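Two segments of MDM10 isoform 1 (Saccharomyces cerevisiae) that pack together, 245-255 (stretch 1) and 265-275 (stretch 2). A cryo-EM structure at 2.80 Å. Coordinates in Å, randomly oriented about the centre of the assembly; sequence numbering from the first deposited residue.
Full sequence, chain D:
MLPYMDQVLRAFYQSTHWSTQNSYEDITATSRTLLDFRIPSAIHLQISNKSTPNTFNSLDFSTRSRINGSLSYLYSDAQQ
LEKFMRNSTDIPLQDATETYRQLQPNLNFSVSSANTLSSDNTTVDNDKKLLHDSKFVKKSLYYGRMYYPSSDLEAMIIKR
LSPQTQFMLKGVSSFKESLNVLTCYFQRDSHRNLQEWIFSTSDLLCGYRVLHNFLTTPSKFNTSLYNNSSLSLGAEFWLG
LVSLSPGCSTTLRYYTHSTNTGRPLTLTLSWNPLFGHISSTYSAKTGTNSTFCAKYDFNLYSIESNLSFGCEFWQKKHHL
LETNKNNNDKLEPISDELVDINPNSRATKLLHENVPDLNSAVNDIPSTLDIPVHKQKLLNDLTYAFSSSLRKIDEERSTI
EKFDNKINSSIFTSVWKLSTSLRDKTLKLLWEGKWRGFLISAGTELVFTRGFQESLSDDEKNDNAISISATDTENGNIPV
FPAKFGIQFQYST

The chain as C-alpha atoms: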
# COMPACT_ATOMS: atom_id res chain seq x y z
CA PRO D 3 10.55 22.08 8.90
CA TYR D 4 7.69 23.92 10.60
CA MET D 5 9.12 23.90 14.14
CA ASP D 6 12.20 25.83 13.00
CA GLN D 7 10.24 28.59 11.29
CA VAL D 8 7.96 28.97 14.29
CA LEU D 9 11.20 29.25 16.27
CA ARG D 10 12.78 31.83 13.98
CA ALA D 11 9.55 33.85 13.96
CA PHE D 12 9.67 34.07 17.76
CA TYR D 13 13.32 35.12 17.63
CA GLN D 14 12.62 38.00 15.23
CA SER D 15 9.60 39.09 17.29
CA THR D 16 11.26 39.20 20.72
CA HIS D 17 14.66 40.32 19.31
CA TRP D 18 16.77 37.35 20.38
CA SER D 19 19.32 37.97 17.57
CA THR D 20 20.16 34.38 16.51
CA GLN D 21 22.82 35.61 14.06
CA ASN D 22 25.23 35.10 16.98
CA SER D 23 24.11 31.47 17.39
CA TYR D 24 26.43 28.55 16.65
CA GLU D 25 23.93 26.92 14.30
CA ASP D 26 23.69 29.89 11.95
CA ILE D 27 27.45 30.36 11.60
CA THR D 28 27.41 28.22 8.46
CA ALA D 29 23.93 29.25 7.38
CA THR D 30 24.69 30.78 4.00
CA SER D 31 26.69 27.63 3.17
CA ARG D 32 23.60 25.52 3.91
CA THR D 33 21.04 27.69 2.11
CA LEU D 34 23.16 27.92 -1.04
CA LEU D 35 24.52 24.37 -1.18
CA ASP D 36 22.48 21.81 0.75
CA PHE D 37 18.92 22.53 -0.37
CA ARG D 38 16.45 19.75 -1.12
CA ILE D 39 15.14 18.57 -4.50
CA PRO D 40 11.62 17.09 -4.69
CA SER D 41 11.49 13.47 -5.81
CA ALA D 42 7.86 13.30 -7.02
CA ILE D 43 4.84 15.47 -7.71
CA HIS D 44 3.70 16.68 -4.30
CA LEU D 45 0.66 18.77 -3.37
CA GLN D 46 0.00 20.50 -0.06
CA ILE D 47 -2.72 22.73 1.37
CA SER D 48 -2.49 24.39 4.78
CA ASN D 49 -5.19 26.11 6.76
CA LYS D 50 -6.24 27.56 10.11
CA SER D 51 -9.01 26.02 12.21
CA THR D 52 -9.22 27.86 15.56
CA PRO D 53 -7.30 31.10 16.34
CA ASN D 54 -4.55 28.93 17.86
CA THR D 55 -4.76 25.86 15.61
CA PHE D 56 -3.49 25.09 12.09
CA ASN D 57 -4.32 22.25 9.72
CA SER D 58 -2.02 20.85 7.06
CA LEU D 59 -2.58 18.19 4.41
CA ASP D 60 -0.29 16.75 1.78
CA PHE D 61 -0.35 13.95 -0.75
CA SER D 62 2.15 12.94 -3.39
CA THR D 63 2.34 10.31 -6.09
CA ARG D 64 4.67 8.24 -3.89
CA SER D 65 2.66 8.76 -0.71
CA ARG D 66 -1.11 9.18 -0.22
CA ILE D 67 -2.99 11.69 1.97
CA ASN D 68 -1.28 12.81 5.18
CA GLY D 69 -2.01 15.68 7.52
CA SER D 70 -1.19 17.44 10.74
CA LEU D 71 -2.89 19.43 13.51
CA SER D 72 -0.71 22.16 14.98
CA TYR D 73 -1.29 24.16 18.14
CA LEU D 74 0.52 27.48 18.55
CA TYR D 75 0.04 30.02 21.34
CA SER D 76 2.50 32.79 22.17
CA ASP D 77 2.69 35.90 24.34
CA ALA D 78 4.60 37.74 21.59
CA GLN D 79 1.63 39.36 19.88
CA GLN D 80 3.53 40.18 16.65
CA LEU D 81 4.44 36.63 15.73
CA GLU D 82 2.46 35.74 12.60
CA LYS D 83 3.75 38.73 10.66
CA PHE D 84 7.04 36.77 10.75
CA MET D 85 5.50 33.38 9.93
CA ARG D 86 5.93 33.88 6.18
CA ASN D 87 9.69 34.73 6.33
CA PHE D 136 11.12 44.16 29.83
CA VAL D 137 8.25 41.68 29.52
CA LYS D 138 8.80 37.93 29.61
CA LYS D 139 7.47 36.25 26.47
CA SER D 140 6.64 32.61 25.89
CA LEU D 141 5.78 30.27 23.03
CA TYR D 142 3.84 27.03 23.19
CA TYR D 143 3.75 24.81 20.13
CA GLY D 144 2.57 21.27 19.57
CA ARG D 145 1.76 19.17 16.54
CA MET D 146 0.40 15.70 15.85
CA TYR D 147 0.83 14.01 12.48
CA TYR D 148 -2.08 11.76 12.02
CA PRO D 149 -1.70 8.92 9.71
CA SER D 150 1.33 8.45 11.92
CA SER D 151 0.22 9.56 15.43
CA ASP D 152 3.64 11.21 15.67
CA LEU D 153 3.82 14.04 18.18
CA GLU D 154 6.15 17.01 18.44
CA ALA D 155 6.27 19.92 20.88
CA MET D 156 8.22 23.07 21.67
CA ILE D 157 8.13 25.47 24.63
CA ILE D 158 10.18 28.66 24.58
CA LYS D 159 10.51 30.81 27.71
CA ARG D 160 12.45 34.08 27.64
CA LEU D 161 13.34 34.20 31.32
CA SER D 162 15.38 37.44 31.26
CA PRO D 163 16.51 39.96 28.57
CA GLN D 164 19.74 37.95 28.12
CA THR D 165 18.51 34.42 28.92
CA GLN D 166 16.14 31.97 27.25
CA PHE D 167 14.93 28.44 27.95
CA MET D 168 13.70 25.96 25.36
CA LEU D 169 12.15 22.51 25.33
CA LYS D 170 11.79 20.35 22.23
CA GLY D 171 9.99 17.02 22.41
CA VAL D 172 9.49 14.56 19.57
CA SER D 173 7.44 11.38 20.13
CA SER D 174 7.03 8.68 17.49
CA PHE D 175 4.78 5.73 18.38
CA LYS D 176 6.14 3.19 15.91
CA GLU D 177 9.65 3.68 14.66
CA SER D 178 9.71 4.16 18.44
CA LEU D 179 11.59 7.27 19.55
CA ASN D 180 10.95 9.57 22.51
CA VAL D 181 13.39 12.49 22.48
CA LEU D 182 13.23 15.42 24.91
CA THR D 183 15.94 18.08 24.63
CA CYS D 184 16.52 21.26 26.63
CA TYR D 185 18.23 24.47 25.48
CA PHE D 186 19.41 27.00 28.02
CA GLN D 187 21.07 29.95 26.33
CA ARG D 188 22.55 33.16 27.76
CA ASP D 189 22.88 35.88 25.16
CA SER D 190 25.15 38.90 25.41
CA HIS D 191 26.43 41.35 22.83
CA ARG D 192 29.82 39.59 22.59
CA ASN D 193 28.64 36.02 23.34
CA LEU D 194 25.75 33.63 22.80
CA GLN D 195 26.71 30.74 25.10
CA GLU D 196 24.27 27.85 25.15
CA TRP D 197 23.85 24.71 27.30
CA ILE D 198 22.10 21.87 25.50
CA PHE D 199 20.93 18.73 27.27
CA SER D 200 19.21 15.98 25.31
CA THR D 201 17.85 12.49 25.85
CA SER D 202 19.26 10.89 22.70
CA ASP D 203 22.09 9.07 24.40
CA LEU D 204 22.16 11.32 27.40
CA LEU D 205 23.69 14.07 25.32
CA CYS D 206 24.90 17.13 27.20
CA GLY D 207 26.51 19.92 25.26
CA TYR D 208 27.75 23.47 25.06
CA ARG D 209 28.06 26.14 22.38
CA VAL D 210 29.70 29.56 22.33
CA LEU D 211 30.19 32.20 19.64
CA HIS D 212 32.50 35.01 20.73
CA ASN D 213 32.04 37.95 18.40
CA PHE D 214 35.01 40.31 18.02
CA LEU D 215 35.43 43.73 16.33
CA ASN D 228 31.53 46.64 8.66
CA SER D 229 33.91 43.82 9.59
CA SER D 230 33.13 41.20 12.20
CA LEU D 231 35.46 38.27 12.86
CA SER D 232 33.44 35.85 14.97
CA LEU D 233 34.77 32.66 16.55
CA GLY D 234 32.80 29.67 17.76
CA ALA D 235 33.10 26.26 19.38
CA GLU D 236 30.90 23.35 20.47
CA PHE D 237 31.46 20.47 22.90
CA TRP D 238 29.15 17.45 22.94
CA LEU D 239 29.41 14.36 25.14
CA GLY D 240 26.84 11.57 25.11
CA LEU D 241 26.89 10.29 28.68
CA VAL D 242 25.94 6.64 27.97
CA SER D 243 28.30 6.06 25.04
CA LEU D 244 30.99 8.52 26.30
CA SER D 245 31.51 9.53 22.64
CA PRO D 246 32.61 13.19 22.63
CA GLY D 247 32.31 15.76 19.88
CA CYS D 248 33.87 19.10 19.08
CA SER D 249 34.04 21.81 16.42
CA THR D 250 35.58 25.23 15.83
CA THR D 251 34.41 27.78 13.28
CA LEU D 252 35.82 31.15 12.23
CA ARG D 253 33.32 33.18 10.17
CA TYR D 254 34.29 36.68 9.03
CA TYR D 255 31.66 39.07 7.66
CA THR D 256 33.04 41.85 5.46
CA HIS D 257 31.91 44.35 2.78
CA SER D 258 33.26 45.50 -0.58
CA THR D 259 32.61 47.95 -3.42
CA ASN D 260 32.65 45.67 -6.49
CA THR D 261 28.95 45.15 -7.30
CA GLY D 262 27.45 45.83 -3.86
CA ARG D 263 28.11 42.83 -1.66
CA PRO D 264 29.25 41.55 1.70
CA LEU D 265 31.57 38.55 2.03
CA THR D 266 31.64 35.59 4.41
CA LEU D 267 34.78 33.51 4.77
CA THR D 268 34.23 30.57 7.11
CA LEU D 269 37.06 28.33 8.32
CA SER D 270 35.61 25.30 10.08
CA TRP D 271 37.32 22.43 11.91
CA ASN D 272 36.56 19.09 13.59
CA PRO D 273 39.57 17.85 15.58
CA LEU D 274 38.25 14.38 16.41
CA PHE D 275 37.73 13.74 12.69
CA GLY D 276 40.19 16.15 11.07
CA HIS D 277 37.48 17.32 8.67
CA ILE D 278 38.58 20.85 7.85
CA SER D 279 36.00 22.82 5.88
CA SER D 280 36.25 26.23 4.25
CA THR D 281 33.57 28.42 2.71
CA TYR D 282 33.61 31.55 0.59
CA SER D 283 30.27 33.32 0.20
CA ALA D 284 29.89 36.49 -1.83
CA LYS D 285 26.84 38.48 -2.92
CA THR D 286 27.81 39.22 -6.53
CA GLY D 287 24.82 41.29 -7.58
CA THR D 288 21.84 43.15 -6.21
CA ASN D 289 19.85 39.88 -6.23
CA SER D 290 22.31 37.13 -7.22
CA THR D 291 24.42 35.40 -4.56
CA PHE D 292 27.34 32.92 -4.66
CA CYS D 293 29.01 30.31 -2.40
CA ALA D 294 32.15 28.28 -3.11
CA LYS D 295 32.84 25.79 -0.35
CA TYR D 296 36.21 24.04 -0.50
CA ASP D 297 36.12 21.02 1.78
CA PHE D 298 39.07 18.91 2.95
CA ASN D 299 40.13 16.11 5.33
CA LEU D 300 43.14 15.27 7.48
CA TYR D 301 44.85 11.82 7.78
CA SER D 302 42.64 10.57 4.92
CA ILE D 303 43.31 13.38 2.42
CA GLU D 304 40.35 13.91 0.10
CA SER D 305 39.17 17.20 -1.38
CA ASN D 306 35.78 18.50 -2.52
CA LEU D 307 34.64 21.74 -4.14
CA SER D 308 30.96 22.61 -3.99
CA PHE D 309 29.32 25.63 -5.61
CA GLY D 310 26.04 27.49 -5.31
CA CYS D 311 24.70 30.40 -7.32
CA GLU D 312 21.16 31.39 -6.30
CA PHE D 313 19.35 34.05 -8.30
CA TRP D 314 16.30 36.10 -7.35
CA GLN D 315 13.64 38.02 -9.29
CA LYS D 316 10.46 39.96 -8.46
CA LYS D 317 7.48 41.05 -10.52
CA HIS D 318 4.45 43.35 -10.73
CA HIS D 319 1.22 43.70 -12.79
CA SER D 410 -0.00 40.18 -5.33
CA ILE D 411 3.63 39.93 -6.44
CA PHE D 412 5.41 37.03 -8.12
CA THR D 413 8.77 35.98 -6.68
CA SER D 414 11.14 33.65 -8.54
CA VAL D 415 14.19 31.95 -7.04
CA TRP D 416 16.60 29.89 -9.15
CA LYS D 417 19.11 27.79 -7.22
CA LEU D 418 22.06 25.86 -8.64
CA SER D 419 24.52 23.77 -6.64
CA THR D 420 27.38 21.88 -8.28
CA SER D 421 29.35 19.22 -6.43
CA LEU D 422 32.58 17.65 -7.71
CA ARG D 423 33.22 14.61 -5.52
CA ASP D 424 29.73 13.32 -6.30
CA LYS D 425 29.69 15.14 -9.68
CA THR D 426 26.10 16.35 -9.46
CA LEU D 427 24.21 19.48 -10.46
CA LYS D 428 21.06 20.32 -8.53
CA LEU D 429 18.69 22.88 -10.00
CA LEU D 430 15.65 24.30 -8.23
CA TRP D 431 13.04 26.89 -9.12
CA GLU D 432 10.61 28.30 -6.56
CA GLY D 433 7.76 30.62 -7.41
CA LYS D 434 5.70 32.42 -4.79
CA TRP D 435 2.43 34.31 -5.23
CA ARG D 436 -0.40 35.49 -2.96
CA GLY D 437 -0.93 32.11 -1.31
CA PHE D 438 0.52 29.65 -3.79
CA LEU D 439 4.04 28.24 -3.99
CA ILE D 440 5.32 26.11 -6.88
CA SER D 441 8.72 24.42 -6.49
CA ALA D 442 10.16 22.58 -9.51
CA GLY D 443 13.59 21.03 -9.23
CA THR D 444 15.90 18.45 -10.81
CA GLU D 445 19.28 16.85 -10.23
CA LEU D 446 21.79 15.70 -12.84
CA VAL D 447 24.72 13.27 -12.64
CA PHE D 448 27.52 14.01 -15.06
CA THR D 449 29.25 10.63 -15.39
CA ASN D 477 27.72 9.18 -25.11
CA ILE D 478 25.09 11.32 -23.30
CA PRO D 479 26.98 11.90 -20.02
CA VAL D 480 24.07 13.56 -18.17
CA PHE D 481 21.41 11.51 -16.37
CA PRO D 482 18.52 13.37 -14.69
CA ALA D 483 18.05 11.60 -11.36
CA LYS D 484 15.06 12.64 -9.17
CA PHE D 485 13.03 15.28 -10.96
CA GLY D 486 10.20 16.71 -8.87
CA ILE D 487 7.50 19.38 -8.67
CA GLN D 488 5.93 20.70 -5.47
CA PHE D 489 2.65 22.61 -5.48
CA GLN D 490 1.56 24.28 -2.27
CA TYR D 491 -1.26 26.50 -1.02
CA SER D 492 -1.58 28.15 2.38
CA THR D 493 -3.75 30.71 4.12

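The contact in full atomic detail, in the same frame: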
# COMPACT_ATOMS: atom_id res chain seq x y z
N SER D 245 30.95 9.12 23.92
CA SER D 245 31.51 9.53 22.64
C SER D 245 31.49 11.04 22.53
O SER D 245 30.41 11.62 22.35
CB SER D 245 30.72 8.91 21.50
OG SER D 245 29.58 9.69 21.20
N PRO D 246 32.63 11.73 22.62
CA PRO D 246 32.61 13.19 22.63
C PRO D 246 32.51 13.74 21.22
O PRO D 246 32.70 13.02 20.24
CB PRO D 246 33.96 13.55 23.28
CG PRO D 246 34.85 12.44 22.87
CD PRO D 246 34.00 11.20 22.66
N GLY D 247 32.19 15.03 21.12
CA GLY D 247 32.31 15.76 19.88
C GLY D 247 32.88 17.14 20.11
O GLY D 247 32.91 17.66 21.23
N CYS D 248 33.34 17.75 19.02
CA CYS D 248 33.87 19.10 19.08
C CYS D 248 33.80 19.74 17.71
O CYS D 248 33.59 19.05 16.71
CB CYS D 248 35.31 19.11 19.59
SG CYS D 248 35.98 20.76 19.86
N SER D 249 33.96 21.05 17.66
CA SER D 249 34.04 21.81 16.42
C SER D 249 34.66 23.15 16.75
O SER D 249 34.82 23.50 17.92
CB SER D 249 32.67 21.99 15.76
OG SER D 249 32.78 22.76 14.58
N THR D 250 35.03 23.89 15.71
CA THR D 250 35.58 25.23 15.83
C THR D 250 35.38 25.94 14.51
O THR D 250 35.80 25.44 13.47
CB THR D 250 37.07 25.21 16.20
OG1 THR D 250 37.26 24.59 17.47
CG2 THR D 250 37.62 26.62 16.26
N THR D 251 34.74 27.10 14.51
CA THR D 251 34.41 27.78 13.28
C THR D 251 34.83 29.24 13.38
O THR D 251 34.89 29.81 14.47
CB THR D 251 32.92 27.58 12.99
OG1 THR D 251 32.55 26.23 13.28
CG2 THR D 251 32.60 27.84 11.54
N LEU D 252 35.15 29.86 12.25
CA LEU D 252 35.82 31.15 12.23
C LEU D 252 35.24 32.10 11.18
O LEU D 252 35.98 32.57 10.31
CB LEU D 252 37.32 30.95 12.02
CG LEU D 252 38.36 32.01 12.39
CD1 LEU D 252 38.03 32.64 13.72
CD2 LEU D 252 39.74 31.40 12.42
N ARG D 253 33.92 32.33 11.19
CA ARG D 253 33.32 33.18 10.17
C ARG D 253 33.81 34.62 10.27
O ARG D 253 34.29 35.07 11.31
CB ARG D 253 31.79 33.17 10.25
CG ARG D 253 31.22 33.89 11.44
CD ARG D 253 29.70 33.90 11.43
NE ARG D 253 29.16 34.71 10.35
CZ ARG D 253 28.95 36.02 10.44
NH1 ARG D 253 29.24 36.66 11.56
NH2 ARG D 253 28.45 36.68 9.41
N TYR D 254 33.71 35.34 9.15
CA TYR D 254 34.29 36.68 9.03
C TYR D 254 33.48 37.47 8.01
O TYR D 254 33.70 37.35 6.81
CB TYR D 254 35.76 36.59 8.64
CG TYR D 254 36.41 37.90 8.27
CD1 TYR D 254 36.48 38.94 9.18
CD2 TYR D 254 36.98 38.07 7.02
CE1 TYR D 254 37.09 40.14 8.84
CE2 TYR D 254 37.59 39.26 6.68
CZ TYR D 254 37.64 40.29 7.59
OH TYR D 254 38.25 41.47 7.25
N TYR D 255 32.55 38.29 8.50
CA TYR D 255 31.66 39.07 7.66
C TYR D 255 32.36 40.36 7.26
O TYR D 255 32.99 41.01 8.10
CB TYR D 255 30.37 39.36 8.42
CG TYR D 255 29.21 39.83 7.59
CD1 TYR D 255 28.95 41.18 7.43
CD2 TYR D 255 28.35 38.92 6.99
CE1 TYR D 255 27.88 41.62 6.67
CE2 TYR D 255 27.28 39.35 6.23
CZ TYR D 255 27.04 40.70 6.08
OH TYR D 255 25.98 41.13 5.33
N LEU D 265 30.84 39.79 2.24
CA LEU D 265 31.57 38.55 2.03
C LEU D 265 31.50 37.73 3.31
O LEU D 265 31.29 38.29 4.38
CB LEU D 265 33.03 38.82 1.66
CG LEU D 265 33.39 39.34 0.27
CD1 LEU D 265 33.35 40.85 0.21
CD2 LEU D 265 34.77 38.85 -0.11
N THR D 266 31.65 36.42 3.21
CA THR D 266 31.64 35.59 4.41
C THR D 266 32.61 34.43 4.27
O THR D 266 32.27 33.40 3.69
CB THR D 266 30.23 35.07 4.70
OG1 THR D 266 29.29 36.15 4.72
CG2 THR D 266 30.18 34.38 6.05
N LEU D 267 33.82 34.60 4.77
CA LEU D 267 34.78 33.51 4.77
C LEU D 267 34.66 32.74 6.08
O LEU D 267 34.61 33.32 7.16
CB LEU D 267 36.20 34.04 4.60
CG LEU D 267 36.65 34.49 3.20
CD1 LEU D 267 36.25 35.93 2.91
CD2 LEU D 267 38.14 34.31 3.04
N THR D 268 34.62 31.41 5.98
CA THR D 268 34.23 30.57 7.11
C THR D 268 35.13 29.34 7.23
O THR D 268 34.90 28.30 6.64
CB THR D 268 32.76 30.15 6.98
OG1 THR D 268 31.96 31.30 6.69
CG2 THR D 268 32.27 29.54 8.27
N LEU D 269 36.18 29.46 8.04
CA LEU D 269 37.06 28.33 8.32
C LEU D 269 36.48 27.45 9.41
O LEU D 269 36.38 27.87 10.56
CB LEU D 269 38.44 28.82 8.77
CG LEU D 269 39.57 29.16 7.79
CD1 LEU D 269 39.96 27.93 6.99
CD2 LEU D 269 39.23 30.34 6.88
N SER D 270 36.10 26.22 9.07
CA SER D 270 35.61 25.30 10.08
C SER D 270 36.70 24.32 10.47
O SER D 270 37.81 24.35 9.93
CB SER D 270 34.36 24.57 9.58
OG SER D 270 34.18 23.36 10.29
N TRP D 271 36.39 23.42 11.40
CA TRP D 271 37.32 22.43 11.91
C TRP D 271 36.51 21.36 12.64
O TRP D 271 35.35 21.58 13.00
CB TRP D 271 38.36 23.05 12.85
CG TRP D 271 39.60 22.23 13.02
CD1 TRP D 271 40.07 21.27 12.19
CD2 TRP D 271 40.53 22.31 14.11
NE1 TRP D 271 41.23 20.73 12.68
CE2 TRP D 271 41.54 21.36 13.86
CE3 TRP D 271 40.61 23.09 15.26
CZ2 TRP D 271 42.61 21.17 14.72
CZ3 TRP D 271 41.68 22.90 16.12
CH2 TRP D 271 42.66 21.95 15.85
N ASN D 272 37.14 20.21 12.85
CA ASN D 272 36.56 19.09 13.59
C ASN D 272 37.71 18.20 14.05
O ASN D 272 38.08 17.26 13.33
CB ASN D 272 35.58 18.31 12.71
CG ASN D 272 34.61 17.48 13.52
OD1 ASN D 272 34.97 16.86 14.52
ND2 ASN D 272 33.36 17.46 13.09
N PRO D 273 38.28 18.45 15.23
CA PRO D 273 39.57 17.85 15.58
C PRO D 273 39.53 16.35 15.83
O PRO D 273 40.55 15.67 15.67
CB PRO D 273 39.97 18.60 16.85
CG PRO D 273 38.68 18.99 17.46
CD PRO D 273 37.76 19.30 16.32
N LEU D 274 38.37 15.81 16.21
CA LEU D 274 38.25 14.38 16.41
C LEU D 274 38.18 13.63 15.08
O LEU D 274 38.48 12.43 15.02
CB LEU D 274 37.03 14.03 17.26
CG LEU D 274 37.20 14.05 18.78
CD1 LEU D 274 37.25 15.45 19.37
CD2 LEU D 274 36.09 13.24 19.43
N PHE D 275 37.79 14.33 14.02
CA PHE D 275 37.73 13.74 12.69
C PHE D 275 38.73 14.33 11.71
O PHE D 275 39.01 13.69 10.69
CB PHE D 275 36.32 13.88 12.09
CG PHE D 275 35.33 12.89 12.62
CD1 PHE D 275 35.72 11.85 13.45
CD2 PHE D 275 33.99 13.01 12.29
CE1 PHE D 275 34.80 10.94 13.94
CE2 PHE D 275 33.06 12.10 12.78
CZ PHE D 275 33.47 11.07 13.60

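Two neighbouring strands run antiparallel at backbone distance, yet the hydrogen bonding between them is strikingly poor. Their axes approach to 4.5 Å with 166° between N-to-C directions, and the register pairs Ser249 with Asn272, Thr251 with Ser270, Arg253 with Thr268 and Tyr255 with Thr266. The Leu252 N to Leu269 O bond is short at 2.9 Å but weak, because its angle at the hydrogen is only 118°; the Leu267 N to Tyr254 O bond is better aimed, at 150°, but stretched to 3.4 Å and also weak. Toward the C-terminal end of stretch 2, Thr250 O lies 3.0 Å from Trp271 N, at an angle too poor for a hydrogen bond. Alpha hydrogens supplement these links through CA-H...O contacts: Thr251 CA to Leu269 O (3.4 Å), Arg253 CA to Leu267 O (3.3 Å), Tyr255 CA to Leu265 O (3.4 Å) and Ser270 CA to Thr250 O (3.4 Å).

From Leu252 to Tyr255 and from Thr266 to Leu269, side chains alternate between the two faces of the sheet. Leu252 and Leu269 share one face, their CB atoms 4.0 Å apart, with Tyr254 and Leu267 on the same side. Arg253, Tyr255, Thr266 and Thr268 occupy the other, where Tyr255 CD2 comes within 3.7 Å of Thr266 OG1 and Arg253 CB within 4.0 Å of Thr268 OG1. The methyls Thr251 CG2 and Thr268 CG2 meet at 3.7 Å, a small apolar contact between otherwise polar residues. Thr250 CB sits at the edge of the Trp271 ring, while Thr250 OG1 bonds back to Ser249 O at 2.7 Å.

Toward Pro246 and Leu274, past the paired residues, the side-chain contacts are apolar. Cys248 CB touches Pro273 CG (4.0 Å) and Leu274 CD1 (4.1 Å), and Pro246 CG packs on Leu274 CD2 (3.7 Å). The chain turns here, with Phe275 N bonded to Asn272 O at 3.0 Å. Altogether 801 Å² is buried.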